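Local coordinates for thioredoxin-like protein (Klebsiella pneumoniae subsp. pneumoniae MGH 78578, PDB 3TY1), which is a putative aldose 1-epimerase of the supersandwich fold that probably binds carbohydrate, at the interface of chains A and B. Sequence-based numbering; all coordinates share one arbitrary frame. Chains: chain A/B, Hypothetical aldose 1-epimerase.

The interface of chains A and B. Residues chain A 39-43, 45, 89; chain B 8-10, 13-15, 144-145.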
# COMPACT_ATOMS: atom_id res chain seq x y z
N VAL A 39 1.57 20.12 3.20
CA VAL A 39 0.95 18.83 3.04
C VAL A 39 0.18 18.91 1.75
O VAL A 39 -0.67 19.80 1.59
CB VAL A 39 -0.02 18.47 4.19
CG1 VAL A 39 -0.60 17.04 3.99
CG2 VAL A 39 0.67 18.54 5.52
N LEU A 40 0.45 18.01 0.83
CA LEU A 40 -0.18 18.02 -0.50
C LEU A 40 -1.43 17.13 -0.54
O LEU A 40 -1.65 16.25 0.29
CB LEU A 40 0.81 17.59 -1.59
CG LEU A 40 2.06 18.45 -1.73
CD1 LEU A 40 2.98 17.71 -2.75
CD2 LEU A 40 1.68 19.88 -2.12
N HIS A 41 -2.24 17.35 -1.58
CA HIS A 41 -3.52 16.66 -1.73
C HIS A 41 -3.78 16.39 -3.21
O HIS A 41 -3.17 17.01 -4.10
CB HIS A 41 -4.68 17.44 -1.11
CG HIS A 41 -4.51 17.73 0.35
ND1 HIS A 41 -4.75 16.78 1.33
CD2 HIS A 41 -4.12 18.86 1.00
CE1 HIS A 41 -4.51 17.32 2.52
NE2 HIS A 41 -4.14 18.58 2.35
N GLY A 42 -4.67 15.44 -3.47
CA GLY A 42 -5.09 15.10 -4.82
C GLY A 42 -4.36 13.91 -5.41
O GLY A 42 -3.16 13.71 -5.19
N GLY A 43 -5.09 13.09 -6.17
CA GLY A 43 -4.46 11.95 -6.82
C GLY A 43 -3.70 11.04 -5.86
O GLY A 43 -4.13 10.84 -4.74
N GLN A 45 -0.97 11.75 -4.54
CA GLN A 45 -0.16 12.68 -3.76
C GLN A 45 -0.82 12.99 -2.42
O GLN A 45 -0.29 13.74 -1.61
CB GLN A 45 0.10 13.89 -4.72
CG GLN A 45 0.31 15.16 -4.22
CD GLN A 45 0.50 16.16 -5.29
OE1 GLN A 45 1.52 16.13 -6.00
NE2 GLN A 45 -0.38 17.14 -5.34
N GLU A 89 2.99 14.04 -9.96
CA GLU A 89 2.62 14.06 -8.55
C GLU A 89 3.80 13.63 -7.65
O GLU A 89 4.67 12.90 -8.10
CB GLU A 89 1.45 13.10 -8.37
CG GLU A 89 0.18 13.77 -9.02
CD GLU A 89 -1.07 12.92 -9.03
OE1 GLU A 89 -1.08 11.79 -8.47
OE2 GLU A 89 -2.05 13.42 -9.64
N THR B 8 -10.96 18.94 -6.25
CA THR B 8 -9.63 18.33 -6.08
C THR B 8 -8.78 18.78 -7.27
O THR B 8 -9.24 18.79 -8.40
CB THR B 8 -9.73 16.78 -6.09
OG1 THR B 8 -10.64 16.37 -5.10
CG2 THR B 8 -8.37 16.10 -5.84
N ASN B 9 -7.56 19.21 -7.01
CA ASN B 9 -6.62 19.57 -8.08
C ASN B 9 -5.21 19.32 -7.61
O ASN B 9 -4.62 20.11 -6.90
CB ASN B 9 -6.87 21.02 -8.51
CG ASN B 9 -6.03 21.44 -9.67
OD1 ASN B 9 -5.16 20.73 -10.13
ND2 ASN B 9 -6.28 22.65 -10.13
N ALA B 10 -4.66 18.18 -8.01
CA ALA B 10 -3.34 17.76 -7.54
C ALA B 10 -2.25 18.71 -8.05
O ALA B 10 -1.28 18.94 -7.36
CB ALA B 10 -3.05 16.34 -7.94
N GLY B 13 -2.14 21.02 -5.48
CA GLY B 13 -2.02 20.34 -4.18
C GLY B 13 -3.25 20.47 -3.30
O GLY B 13 -3.13 20.32 -2.10
N ILE B 14 -4.44 20.62 -3.88
CA ILE B 14 -5.65 20.97 -3.11
C ILE B 14 -6.77 19.93 -3.21
O ILE B 14 -6.94 19.29 -4.26
CB ILE B 14 -6.22 22.39 -3.48
CG1 ILE B 14 -7.16 22.37 -4.69
CG2 ILE B 14 -5.10 23.43 -3.63
CD1 ILE B 14 -8.59 22.23 -4.32
N ASP B 15 -7.48 19.73 -2.10
CA ASP B 15 -8.66 18.84 -2.02
C ASP B 15 -9.58 19.45 -0.97
O ASP B 15 -9.17 19.62 0.16
CB ASP B 15 -8.31 17.42 -1.60
CG ASP B 15 -9.42 16.39 -1.96
OD1 ASP B 15 -10.64 16.74 -1.99
OD2 ASP B 15 -9.06 15.22 -2.25
N ALA B 144 -8.60 10.01 -8.15
CA ALA B 144 -8.62 11.09 -9.18
C ALA B 144 -7.67 12.23 -8.78
O ALA B 144 -7.59 12.59 -7.60
CB ALA B 144 -10.05 11.66 -9.36
N SER B 145 -7.00 12.80 -9.77
CA SER B 145 -6.10 13.91 -9.61
C SER B 145 -6.78 15.29 -9.71
O SER B 145 -6.26 16.28 -9.20
CB SER B 145 -5.01 13.85 -10.71
OG SER B 145 -4.26 12.64 -10.67
O HOH W 1 -1.48 21.61 -0.59
O HOH W 2 -6.78 13.92 -2.28
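Backbone carbonyls of chain B accept from the loop that follows strand 33-39 of chain A and from the 3-10 helix 43-45. A:Gly43 N donates to B:Ala144 O at 2.9 Å, approaching above the carbonyl plane rather than along a lone pair. A:Gln45, with CG anti to the backbone N (chi1 152°) and the chain extended beyond it, brings its amide NE2 to B:Ala10 O at 2.9 Å, in the carbonyl plane on a lone pair. The same NE2 donates to A:His41 O at 3.1 Å (162° at H), and both acceptors lie near the amide plane, so the two bonds should fix its rotation. A:His41 N lies 3.1 Å from B:Gly13 O, at most a weak, strongly bent hydrogen bond.

In a side-chain to side-chain bond, B:Ser145 OG donates to the syn lone pair of the A:Glu89 carboxylate oxygen OE2 at 2.6 Å, tip to tip; A:Glu89 CG is anti to the carbonyl carbon (chi1 -72°), the chain extended beyond.

Water 1 joins A:Val39 O to B:Gly13 O, and water 2 joins A:Gly42 N to the carboxylate oxygen B:Asp15 OD2, 2.6 Å from it.

A:Gly42 CA meets the methyl B:Thr8 CG2 at 3.6 Å, and the B:Ala10 methyl lies against A:Gly42 and beside the A:Glu89 carboxylate. A:His41 CB meets B:Asp15 CB at 3.7 Å, while the imidazole turns its edge, in plane, to B:Gly13 O.

The patch joins two copies, not as an exact two-fold, through main-chain carbonyls of chain B together with a few polar side chains; the structure alone does not show whether this assembly is biological.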